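PDB 3LZD: 2-(3-amino-3-carboxypropyl)histidine synthase from Pyrococcus horikoshii, which uses a [4Fe-4S] cluster to transfer the 3-amino-3-carboxypropyl group of S-adenosyl-L-methionine to a histidine of elongation factor 2, the first step of diphthamide biosynthesis. Local coordinates for residues 259-264 and 335-340; 115-120 and 126-131; 211-214 and 219-222. One frame throughout, in Å; residues are numbered along the deposited sequence.

How the contacts relate
Three sheets with helices packed on them make up this chain, and each contact belongs to a different one. Following the chain from its N terminus, contact 2 comes first and closes a short loop between neighbouring strands 109-114 and 126-130. Contact 3 is just as local, folding helix 219-228 back onto strand 210-214 in the second sheet. Contact 1 closes a far longer loop, bringing the end of helix 248-261 to edge strand 338-339 of the third sheet. The three follow one another in series, without nesting or crossing. Contacts 2 and 3 lie near the [4Fe-4S] cluster; contact 1 is remote, its centre about 36 Å from that of contact 2.

Contact 1: residues 259-264 and 335-340; sequences AKAMDA and RKPVLT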
ATOM      1  N   ALA A 259      11.901   3.142 -27.342  1.00 55.99           N
ATOM      2  CA  ALA A 259      11.920   4.245 -28.289  1.00 52.00           C
ATOM      3  C   ALA A 259      11.209   5.451 -27.689  1.00 52.68           C
ATOM      4  O   ALA A 259      11.769   6.544 -27.622  1.00 51.13           O
ATOM      5  CB  ALA A 259      11.237   3.825 -29.589  1.00 50.79           C
ATOM      6  N   LYS A 260       9.977   5.241 -27.239  1.00 54.43           N
ATOM      7  CA  LYS A 260       9.180   6.308 -26.650  1.00 56.33           C
ATOM      8  C   LYS A 260       9.881   7.021 -25.500  1.00 56.39           C
ATOM      9  O   LYS A 260       9.475   8.114 -25.113  1.00 58.05           O
ATOM     10  CB  LYS A 260       7.846   5.760 -26.147  1.00 63.10           C
ATOM     11  CG  LYS A 260       7.010   5.038 -27.196  1.00 67.72           C
ATOM     12  CD  LYS A 260       5.747   4.463 -26.566  1.00 69.37           C
ATOM     13  CE  LYS A 260       4.918   3.695 -27.580  1.00 74.95           C
ATOM     14  NZ  LYS A 260       3.726   3.066 -26.947  1.00 74.35           N
ATOM     15  N   ALA A 261      10.921   6.408 -24.945  1.00 51.13           N
ATOM     16  CA  ALA A 261      11.630   7.022 -23.832  1.00 50.95           C
ATOM     17  C   ALA A 261      12.917   7.698 -24.287  1.00 56.37           C
ATOM     18  O   ALA A 261      13.578   8.380 -23.504  1.00 54.88           O
ATOM     19  CB  ALA A 261      11.933   5.981 -22.775  1.00 46.57           C
ATOM     20  N   MET A 262      13.265   7.510 -25.556  1.00 57.65           N
ATOM     21  CA  MET A 262      14.473   8.100 -26.116  1.00 63.69           C
ATOM     22  C   MET A 262      14.591   9.604 -25.903  1.00 63.18           C
ATOM     23  O   MET A 262      15.646  10.101 -25.504  1.00 62.68           O
ATOM     24  CB  MET A 262      14.565   7.798 -27.612  1.00 68.35           C
ATOM     25  CG  MET A 262      15.184   6.457 -27.924  1.00 77.17           C
ATOM     26  SD  MET A 262      16.850   6.339 -27.228  1.00 86.73           S
ATOM     27  CE  MET A 262      17.814   7.159 -28.501  1.00 80.98           C
ATOM     28  N   ASP A 263      13.510  10.329 -26.163  1.00 62.72           N
ATOM     29  CA  ASP A 263      13.532  11.776 -26.015  1.00 64.37           C
ATOM     30  C   ASP A 263      13.108  12.264 -24.630  1.00 64.75           C
ATOM     31  O   ASP A 263      12.688  13.409 -24.479  1.00 66.24           O
ATOM     32  CB  ASP A 263      12.648  12.424 -27.089  1.00 66.08           C
ATOM     33  N   ALA A 264      13.219  11.409 -23.621  1.00 59.47           N
ATOM     34  CA  ALA A 264      12.842  11.810 -22.271  1.00 56.79           C
ATOM     35  C   ALA A 264      14.069  12.320 -21.521  1.00 56.72           C
ATOM     36  O   ALA A 264      15.173  11.800 -21.697  1.00 60.82           O
ATOM     37  CB  ALA A 264      12.220  10.633 -21.530  1.00 57.49           C
ATOM     38  N   ARG A 335       0.659   5.384 -18.334  1.00 57.57           N
ATOM     39  CA  ARG A 335       0.429   6.375 -19.379  1.00 58.81           C
ATOM     40  C   ARG A 335       1.722   6.969 -19.932  1.00 59.26           C
ATOM     41  O   ARG A 335       1.706   7.683 -20.933  1.00 59.59           O
ATOM     42  CB  ARG A 335      -0.482   7.491 -18.847  1.00 62.56           C
ATOM     43  CG  ARG A 335      -1.784   6.995 -18.212  1.00 67.52           C
ATOM     44  CD  ARG A 335      -2.623   6.169 -19.177  1.00 71.26           C
ATOM     45  NE  ARG A 335      -2.995   6.939 -20.361  1.00 81.08           N
ATOM     46  CZ  ARG A 335      -3.655   6.443 -21.404  1.00 82.34           C
ATOM     47  NH1 ARG A 335      -4.025   5.170 -21.420  1.00 83.16           N
ATOM     48  NH2 ARG A 335      -3.940   7.226 -22.437  1.00 84.02           N
ATOM     49  N   LYS A 336       2.835   6.685 -19.266  1.00 55.81           N
ATOM     50  CA  LYS A 336       4.147   7.154 -19.706  1.00 52.73           C
ATOM     51  C   LYS A 336       4.998   5.904 -19.886  1.00 53.32           C
ATOM     52  O   LYS A 336       4.715   4.868 -19.282  1.00 56.15           O
ATOM     53  CB  LYS A 336       4.777   8.060 -18.645  1.00 52.64           C
ATOM     54  CG  LYS A 336       4.053   9.378 -18.448  1.00 55.84           C
ATOM     55  CD  LYS A 336       4.563  10.080 -17.209  1.00 65.14           C
ATOM     56  CE  LYS A 336       3.737  11.307 -16.870  1.00 68.13           C
ATOM     57  NZ  LYS A 336       4.001  11.748 -15.465  1.00 70.15           N
ATOM     58  N   PRO A 337       6.041   5.968 -20.729  1.00 49.80           N
ATOM     59  CA  PRO A 337       6.873   4.775 -20.913  1.00 45.72           C
ATOM     60  C   PRO A 337       7.498   4.309 -19.599  1.00 44.95           C
ATOM     61  O   PRO A 337       8.011   5.117 -18.810  1.00 45.93           O
ATOM     62  CB  PRO A 337       7.920   5.238 -21.923  1.00 45.69           C
ATOM     63  CG  PRO A 337       8.040   6.697 -21.646  1.00 46.46           C
ATOM     64  CD  PRO A 337       6.610   7.125 -21.441  1.00 47.18           C
ATOM     65  N   VAL A 338       7.429   3.004 -19.353  1.00 43.62           N
ATOM     66  CA  VAL A 338       8.000   2.422 -18.141  1.00 43.47           C
ATOM     67  C   VAL A 338       8.911   1.260 -18.557  1.00 38.78           C
ATOM     68  O   VAL A 338       8.495   0.374 -19.298  1.00 40.36           O
ATOM     69  CB  VAL A 338       6.876   1.954 -17.169  1.00 43.34           C
ATOM     70  CG1 VAL A 338       5.971   0.934 -17.847  1.00 36.94           C
ATOM     71  CG2 VAL A 338       7.493   1.393 -15.893  1.00 45.10           C
ATOM     72  N   LEU A 339      10.157   1.285 -18.085  1.00 39.47           N
ATOM     73  CA  LEU A 339      11.160   0.276 -18.453  1.00 39.55           C
ATOM     74  C   LEU A 339      11.795  -0.494 -17.294  1.00 43.09           C
ATOM     75  O   LEU A 339      11.659  -0.119 -16.121  1.00 39.66           O
ATOM     76  CB  LEU A 339      12.306   0.959 -19.203  1.00 42.51           C
ATOM     77  CG  LEU A 339      12.067   1.991 -20.316  1.00 37.23           C
ATOM     78  CD1 LEU A 339      13.398   2.656 -20.640  1.00 40.43           C
ATOM     79  CD2 LEU A 339      11.496   1.335 -21.547  1.00 33.06           C
ATOM     80  N   THR A 340      12.512  -1.564 -17.644  1.00 41.31           N
ATOM     81  CA  THR A 340      13.250  -2.357 -16.661  1.00 43.15           C
ATOM     82  C   THR A 340      14.696  -1.833 -16.689  1.00 46.33           C
ATOM     83  O   THR A 340      15.100  -1.134 -17.634  1.00 40.76           O
ATOM     84  CB  THR A 340      13.331  -3.845 -17.032  1.00 44.63           C
ATOM     85  OG1 THR A 340      14.178  -3.994 -18.181  1.00 40.21           O
ATOM     86  CG2 THR A 340      11.951  -4.414 -17.319  1.00 42.28           C
TER
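The end of helix 248-261 packs against edge strand 338-339 of the four-stranded parallel sheet, an example of a helix laid on a sheet through apolar side chains, with a small alanine on the helix side. Ala261 carries that side: its CB points at the strand segment and meets two side chains there, CG of Pro337 at 4.1 Å and CD1 of Leu339 at 4.2 Å. These two residues flank Val338, whose CB points away from the helix segment; its side chain touches Val320 and Pro327. The CB of Lys260 lies 4.3 Å from CB of Pro337, but the rest of the lysine chain runs extended and away, so that its aliphatic root alone takes part. Pro337 CG also approaches the backbone O of Lys260. A type I beta turn from Ala261 to Ala264, closed by the bond from Ala264 N to Ala261 O, then leads the chain off toward strand 266-272. Leu347 of helix 341-347 touches both Ala261 and Leu339. Hydrogen bonds pair Gln257 OE1 with Val338 N and Arg254 NH2 with Val338 O, both from helix residues before 259-264. Between the two segments themselves there is none, which implies an association by van der Waals and hydrophobic contact.

Contact 2: residues 115-120 and 126-131; sequences HSYMKL and TIFVPA
The ring of Phe128 has the CB of Tyr117 over one face and the backbone O of His115 at its edge, in plane. That methylene is the nearest part of the tyrosine on this face: CB of Tyr117 stands 3.9 Å from the centroid of the Phe128 ring and 15° off its normal, a CH-pi contact. The two rings then form an offset edge-to-face pair, with the edge of Tyr117 toward the face of Phe128, centroids 5.4 Å apart and planes at 75°. Their closest atoms are CD1 of Tyr117 and CE1 of Phe128, at 3.4 Å, the latter lying near the plane of the tyrosine ring. A first torsion of 172° turns CG of Tyr117 to the far side of CB from the main-chain N, and the phenol swings past the rim of the phenylalanine while CB stays above it.

His115 O lies 3.5 Å from CB of Phe128, an approach to carbon that adds no hydrogen bond to the pair. Farther along, at Pro130, CG is met by Ser116 CB at 3.7 Å, while the serine hydroxyl is engaged by Ser191 OG. The latter also bonds to Tyr117 O and thus holds the loop at two successive residues. CB of His115 points away from the strand segment, and ND1 of its ring bonds to NE2 of His112; the ring of His112 also meets Phe128. Tyr117 in turn stacks with His375.

No hydrogen bond joins the two segments, and aromatic and proline contacts do the work. The arrangement belongs to a loop leaving the C-terminal end of a parallel strand and folding over its neighbour, here beside the [4Fe-4S] site: the His115 side chain lies about 7 Å from the cluster.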
ATOM      1  N   HIS A 115       1.830 -19.772  -1.169  1.00 34.13           N
ATOM      2  CA  HIS A 115       3.160 -19.748  -1.758  1.00 34.96           C
ATOM      3  C   HIS A 115       4.146 -20.442  -0.845  1.00 35.81           C
ATOM      4  O   HIS A 115       3.939 -20.506   0.369  1.00 34.40           O
ATOM      5  CB  HIS A 115       3.631 -18.303  -1.981  1.00 37.47           C
ATOM      6  CG  HIS A 115       2.621 -17.432  -2.659  1.00 42.20           C
ATOM      7  ND1 HIS A 115       2.036 -16.349  -2.036  1.00 44.14           N
ATOM      8  CD2 HIS A 115       2.073 -17.496  -3.896  1.00 40.71           C
ATOM      9  CE1 HIS A 115       1.167 -15.788  -2.859  1.00 42.11           C
ATOM     10  NE2 HIS A 115       1.169 -16.465  -3.994  1.00 44.15           N
ATOM     11  N   SER A 116       5.226 -20.944  -1.436  1.00 31.63           N
ATOM     12  CA  SER A 116       6.277 -21.603  -0.681  1.00 30.65           C
ATOM     13  C   SER A 116       7.344 -20.556  -0.359  1.00 35.07           C
ATOM     14  O   SER A 116       7.388 -19.477  -0.954  1.00 29.53           O
ATOM     15  CB  SER A 116       6.892 -22.739  -1.492  1.00 33.01           C
ATOM     16  OG  SER A 116       7.321 -22.272  -2.760  1.00 37.66           O
ATOM     17  N   TYR A 117       8.205 -20.901   0.581  1.00 35.69           N
ATOM     18  CA  TYR A 117       9.267 -20.028   1.059  1.00 31.90           C
ATOM     19  C   TYR A 117      10.381 -19.688   0.087  1.00 29.62           C
ATOM     20  O   TYR A 117      10.859 -20.553  -0.644  1.00 31.95           O
ATOM     21  CB  TYR A 117       9.900 -20.681   2.296  1.00 28.05           C
ATOM     22  CG  TYR A 117      11.142 -19.996   2.822  1.00 35.34           C
ATOM     23  CD1 TYR A 117      11.048 -18.923   3.705  1.00 36.39           C
ATOM     24  CD2 TYR A 117      12.414 -20.443   2.463  1.00 36.30           C
ATOM     25  CE1 TYR A 117      12.190 -18.312   4.231  1.00 38.61           C
ATOM     26  CE2 TYR A 117      13.566 -19.835   2.972  1.00 39.31           C
ATOM     27  CZ  TYR A 117      13.443 -18.766   3.861  1.00 43.49           C
ATOM     28  OH  TYR A 117      14.570 -18.145   4.371  1.00 39.80           O
ATOM     29  N   MET A 118      10.800 -18.423   0.097  1.00 28.99           N
ATOM     30  CA  MET A 118      11.949 -17.973  -0.689  1.00 32.60           C
ATOM     31  C   MET A 118      12.853 -17.323   0.370  1.00 38.19           C
ATOM     32  O   MET A 118      12.357 -16.693   1.308  1.00 40.90           O
ATOM     33  CB  MET A 118      11.575 -16.969  -1.792  1.00 31.29           C
ATOM     34  CG  MET A 118      11.049 -15.593  -1.370  1.00 34.43           C
ATOM     35  SD  MET A 118      11.208 -14.428  -2.785  1.00 43.08           S
ATOM     36  CE  MET A 118      10.048 -15.227  -3.973  1.00 29.53           C
ATOM     37  N   LYS A 119      14.164 -17.487   0.246  1.00 42.43           N
ATOM     38  CA  LYS A 119      15.075 -16.948   1.250  1.00 43.54           C
ATOM     39  C   LYS A 119      14.945 -15.451   1.521  1.00 41.44           C
ATOM     40  O   LYS A 119      15.112 -14.619   0.633  1.00 38.11           O
ATOM     41  CB  LYS A 119      16.517 -17.288   0.889  1.00 43.53           C
ATOM     42  CG  LYS A 119      17.511 -16.969   1.999  1.00 44.78           C
ATOM     43  CD  LYS A 119      18.649 -17.982   2.006  1.00 50.34           C
ATOM     44  CE  LYS A 119      19.759 -17.602   2.984  1.00 56.36           C
ATOM     45  NZ  LYS A 119      20.468 -16.352   2.575  1.00 57.30           N
ATOM     46  N   LEU A 120      14.643 -15.131   2.772  1.00 40.78           N
ATOM     47  CA  LEU A 120      14.474 -13.752   3.223  1.00 42.51           C
ATOM     48  C   LEU A 120      14.478 -13.708   4.733  1.00 35.01           C
ATOM     49  O   LEU A 120      14.040 -14.646   5.385  1.00 38.46           O
ATOM     50  CB  LEU A 120      13.109 -13.193   2.811  1.00 45.78           C
ATOM     51  CG  LEU A 120      12.662 -12.973   1.382  1.00 48.12           C
ATOM     52  CD1 LEU A 120      11.218 -12.459   1.413  1.00 37.66           C
ATOM     53  CD2 LEU A 120      13.609 -11.982   0.697  1.00 49.92           C
ATOM     54  N   THR A 126       7.241 -18.014  10.589  1.00 43.22           N
ATOM     55  CA  THR A 126       6.289 -18.006   9.500  1.00 37.75           C
ATOM     56  C   THR A 126       6.033 -19.390   8.932  1.00 31.95           C
ATOM     57  O   THR A 126       6.968 -20.142   8.642  1.00 36.02           O
ATOM     58  CB  THR A 126       6.790 -17.088   8.381  1.00 38.11           C
ATOM     59  OG1 THR A 126       7.045 -15.788   8.929  1.00 35.09           O
ATOM     60  CG2 THR A 126       5.747 -16.983   7.264  1.00 35.03           C
ATOM     61  N   ILE A 127       4.760 -19.733   8.798  1.00 30.33           N
ATOM     62  CA  ILE A 127       4.374 -21.016   8.214  1.00 32.72           C
ATOM     63  C   ILE A 127       3.917 -20.726   6.776  1.00 31.95           C
ATOM     64  O   ILE A 127       3.033 -19.890   6.564  1.00 30.74           O
ATOM     65  CB  ILE A 127       3.213 -21.655   9.005  1.00 35.44           C
ATOM     66  CG1 ILE A 127       3.694 -21.985  10.429  1.00 37.50           C
ATOM     67  CG2 ILE A 127       2.711 -22.931   8.290  1.00 31.56           C
ATOM     68  CD1 ILE A 127       2.584 -22.450  11.364  1.00 34.45           C
ATOM     69  N   PHE A 128       4.558 -21.372   5.802  1.00 32.00           N
ATOM     70  CA  PHE A 128       4.201 -21.212   4.382  1.00 32.24           C
ATOM     71  C   PHE A 128       3.350 -22.406   3.993  1.00 31.37           C
ATOM     72  O   PHE A 128       3.734 -23.542   4.253  1.00 34.41           O
ATOM     73  CB  PHE A 128       5.445 -21.179   3.499  1.00 25.48           C
ATOM     74  CG  PHE A 128       6.267 -19.952   3.680  1.00 33.26           C
ATOM     75  CD1 PHE A 128       7.174 -19.854   4.727  1.00 33.30           C
ATOM     76  CD2 PHE A 128       6.077 -18.848   2.849  1.00 33.81           C
ATOM     77  CE1 PHE A 128       7.882 -18.668   4.948  1.00 34.85           C
ATOM     78  CE2 PHE A 128       6.776 -17.664   3.066  1.00 30.32           C
ATOM     79  CZ  PHE A 128       7.678 -17.579   4.116  1.00 37.22           C
ATOM     80  N   VAL A 129       2.201 -22.146   3.383  1.00 32.44           N
ATOM     81  CA  VAL A 129       1.267 -23.198   2.984  1.00 31.48           C
ATOM     82  C   VAL A 129       1.063 -23.176   1.462  1.00 33.15           C
ATOM     83  O   VAL A 129       0.076 -22.649   0.968  1.00 30.07           O
ATOM     84  CB  VAL A 129      -0.103 -23.005   3.666  1.00 31.84           C
ATOM     85  CG1 VAL A 129      -0.993 -24.216   3.396  1.00 32.56           C
ATOM     86  CG2 VAL A 129       0.081 -22.790   5.191  1.00 30.97           C
ATOM     87  N   PRO A 130       2.008 -23.753   0.710  1.00 33.19           N
ATOM     88  CA  PRO A 130       1.966 -23.815  -0.756  1.00 31.43           C
ATOM     89  C   PRO A 130       0.674 -24.438  -1.308  1.00 33.17           C
ATOM     90  O   PRO A 130       0.103 -25.361  -0.724  1.00 32.87           O
ATOM     91  CB  PRO A 130       3.188 -24.666  -1.112  1.00 29.81           C
ATOM     92  CG  PRO A 130       4.097 -24.511   0.054  1.00 41.92           C
ATOM     93  CD  PRO A 130       3.165 -24.498   1.239  1.00 32.58           C
ATOM     94  N   ALA A 131       0.233 -23.934  -2.453  1.00 35.10           N
ATOM     95  CA  ALA A 131      -0.962 -24.446  -3.109  1.00 38.84           C
ATOM     96  C   ALA A 131      -0.522 -25.407  -4.212  1.00 38.64           C
ATOM     97  O   ALA A 131       0.316 -25.070  -5.045  1.00 39.78           O
ATOM     98  CB  ALA A 131      -1.761 -23.292  -3.709  1.00 36.73           C
TER

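Contact 3: residues 211-214 and 219-222; sequences ILFI and FHPL. With SO4 (sulfate ion), chain D.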
ATOM      1  N   ILE A 211      13.605 -26.397 -24.099  1.00 33.84           N
ATOM      2  CA  ILE A 211      12.945 -26.323 -22.795  1.00 33.79           C
ATOM      3  C   ILE A 211      11.458 -26.658 -22.873  1.00 31.66           C
ATOM      4  O   ILE A 211      10.746 -26.150 -23.742  1.00 33.25           O
ATOM      5  CB  ILE A 211      13.068 -24.896 -22.181  1.00 32.75           C
ATOM      6  CG1 ILE A 211      14.551 -24.539 -21.957  1.00 28.75           C
ATOM      7  CG2 ILE A 211      12.284 -24.829 -20.851  1.00 30.67           C
ATOM      8  CD1 ILE A 211      14.801 -23.066 -21.609  1.00 36.88           C
ATOM      9  N   LEU A 212      10.991 -27.527 -21.979  1.00 33.24           N
ATOM     10  CA  LEU A 212       9.566 -27.844 -21.921  1.00 29.05           C
ATOM     11  C   LEU A 212       8.967 -27.115 -20.709  1.00 37.54           C
ATOM     12  O   LEU A 212       9.500 -27.209 -19.592  1.00 36.25           O
ATOM     13  CB  LEU A 212       9.329 -29.342 -21.752  1.00 29.23           C
ATOM     14  CG  LEU A 212       7.896 -29.820 -21.415  1.00 24.77           C
ATOM     15  CD1 LEU A 212       6.888 -29.472 -22.510  1.00 29.32           C
ATOM     16  CD2 LEU A 212       7.947 -31.297 -21.234  1.00 28.07           C
ATOM     17  N   PHE A 213       7.893 -26.355 -20.930  1.00 31.81           N
ATOM     18  CA  PHE A 213       7.217 -25.681 -19.825  1.00 31.46           C
ATOM     19  C   PHE A 213       5.834 -26.311 -19.651  1.00 37.19           C
ATOM     20  O   PHE A 213       5.048 -26.400 -20.605  1.00 33.73           O
ATOM     21  CB  PHE A 213       7.055 -24.173 -20.080  1.00 29.38           C
ATOM     22  CG  PHE A 213       6.200 -23.477 -19.044  1.00 34.03           C
ATOM     23  CD1 PHE A 213       6.717 -23.159 -17.786  1.00 33.73           C
ATOM     24  CD2 PHE A 213       4.858 -23.199 -19.306  1.00 28.71           C
ATOM     25  CE1 PHE A 213       5.910 -22.573 -16.801  1.00 32.51           C
ATOM     26  CE2 PHE A 213       4.038 -22.618 -18.333  1.00 33.59           C
ATOM     27  CZ  PHE A 213       4.569 -22.301 -17.070  1.00 36.05           C
ATOM     28  N   ILE A 214       5.543 -26.765 -18.435  1.00 36.38           N
ATOM     29  CA  ILE A 214       4.242 -27.362 -18.133  1.00 31.51           C
ATOM     30  C   ILE A 214       3.417 -26.358 -17.336  1.00 38.82           C
ATOM     31  O   ILE A 214       3.758 -26.031 -16.196  1.00 37.19           O
ATOM     32  CB  ILE A 214       4.375 -28.639 -17.282  1.00 31.29           C
ATOM     33  CG1 ILE A 214       5.258 -29.653 -17.999  1.00 29.57           C
ATOM     34  CG2 ILE A 214       2.980 -29.221 -17.006  1.00 29.01           C
ATOM     35  CD1 ILE A 214       5.490 -30.930 -17.207  1.00 33.05           C
ATOM     36  N   PHE A 219       2.931 -15.678 -19.658  1.00 38.43           N
ATOM     37  CA  PHE A 219       4.038 -14.953 -19.065  1.00 36.04           C
ATOM     38  C   PHE A 219       5.267 -15.800 -18.798  1.00 35.55           C
ATOM     39  O   PHE A 219       6.367 -15.465 -19.258  1.00 38.51           O
ATOM     40  CB  PHE A 219       3.654 -14.227 -17.775  1.00 37.89           C
ATOM     41  CG  PHE A 219       4.654 -13.145 -17.397  1.00 44.81           C
ATOM     42  CD1 PHE A 219       4.652 -11.922 -18.061  1.00 42.80           C
ATOM     43  CD2 PHE A 219       5.658 -13.392 -16.458  1.00 43.04           C
ATOM     44  CE1 PHE A 219       5.639 -10.956 -17.805  1.00 47.97           C
ATOM     45  CE2 PHE A 219       6.650 -12.440 -16.191  1.00 50.55           C
ATOM     46  CZ  PHE A 219       6.640 -11.217 -16.868  1.00 53.14           C
ATOM     47  N   HIS A 220       5.095 -16.902 -18.075  1.00 33.78           N
ATOM     48  CA  HIS A 220       6.231 -17.751 -17.759  1.00 37.54           C
ATOM     49  C   HIS A 220       6.962 -18.326 -18.976  1.00 34.63           C
ATOM     50  O   HIS A 220       8.183 -18.183 -19.089  1.00 33.88           O
ATOM     51  CB  HIS A 220       5.803 -18.856 -16.794  1.00 30.12           C
ATOM     52  CG  HIS A 220       5.460 -18.347 -15.431  1.00 34.98           C
ATOM     53  ND1 HIS A 220       4.171 -18.325 -14.944  1.00 44.07           N
ATOM     54  CD2 HIS A 220       6.236 -17.798 -14.466  1.00 40.75           C
ATOM     55  CE1 HIS A 220       4.167 -17.782 -13.737  1.00 41.04           C
ATOM     56  NE2 HIS A 220       5.407 -17.454 -13.424  1.00 41.36           N
ATOM     57  N   PRO A 221       6.231 -18.959 -19.913  1.00 35.73           N
ATOM     58  CA  PRO A 221       6.914 -19.516 -21.086  1.00 38.12           C
ATOM     59  C   PRO A 221       7.704 -18.435 -21.821  1.00 35.27           C
ATOM     60  O   PRO A 221       8.804 -18.684 -22.290  1.00 40.17           O
ATOM     61  CB  PRO A 221       5.769 -20.060 -21.938  1.00 37.08           C
ATOM     62  CG  PRO A 221       4.714 -20.366 -20.947  1.00 40.54           C
ATOM     63  CD  PRO A 221       4.783 -19.205 -19.988  1.00 37.75           C
ATOM     64  N   LEU A 222       7.126 -17.241 -21.918  1.00 38.03           N
ATOM     65  CA  LEU A 222       7.772 -16.118 -22.594  1.00 40.84           C
ATOM     66  C   LEU A 222       9.060 -15.711 -21.860  1.00 36.33           C
ATOM     67  O   LEU A 222      10.102 -15.492 -22.478  1.00 38.17           O
ATOM     68  CB  LEU A 222       6.788 -14.942 -22.678  1.00 39.50           C
ATOM     69  CG  LEU A 222       7.228 -13.622 -23.320  1.00 43.17           C
ATOM     70  CD1 LEU A 222       7.953 -13.889 -24.639  1.00 48.57           C
ATOM     71  CD2 LEU A 222       5.998 -12.742 -23.550  1.00 39.29           C
TER
HETATM   72  S   SO4 D 344       4.957 -15.732 -10.206  1.00 86.72           S
HETATM   73  O1  SO4 D 344       4.229 -15.264  -9.010  1.00 88.84           O
HETATM   74  O2  SO4 D 344       4.959 -17.209 -10.254  1.00 83.93           O
HETATM   75  O3  SO4 D 344       4.306 -15.187 -11.412  1.00 89.00           O
HETATM   76  O4  SO4 D 344       6.350 -15.259 -10.143  1.00 88.18           O
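Phe213 and Pro221 make the tightest meeting here, CG of the proline coming to 3.3 Å from CD2 of the phenylalanine and remaining close to CE2. The neighbouring CD of Pro221 sits over one face of the Phe213 ring, displaced toward the rim, in a CH-pi contact 4.2 Å from the centroid. Beyond it, CB of His220 closes on the far end of the same ring, 3.7 Å from CZ of Phe213. The phenylalanine reaches both residues because its first torsion (172°) sets CG opposite the main-chain N, carrying the ring out from the strand toward the first turn of the helix. Replacing Phe213 by an alanine would probably open a gap beneath that turn, leaving Pro221 without its aromatic face and His220 CB without its support.

Past its CB the histidine leads away from the strand. Its imidazole meets a sulfate ion, probably carried over from the crystallisation solution, edge-on: NE2 of His220 makes two weak hydrogen bonds, to O2 and to O3 of the sulfate, each 3.2 Å long. Neither is straight, at 134° for O2 and 122° for O3, as expected of one N-H shared between two oxygens. Gly198 N and Arg325 NE also bind this anion. In the next shell, Leu224 of the same helix and Thr158 of strand 154-159 touch Phe213, while Ala234 of strand 231-235 touches both Phe213 and Pro221.

The contact joins the strand and helix of the beta-alpha-beta unit made of strand 210-214, helix 219-228 and strand 231-235. Its helix begins close to the C-terminal end of the first strand and places the His220 side chain about 6 Å from the [4Fe-4S] cluster, near the cofactor site.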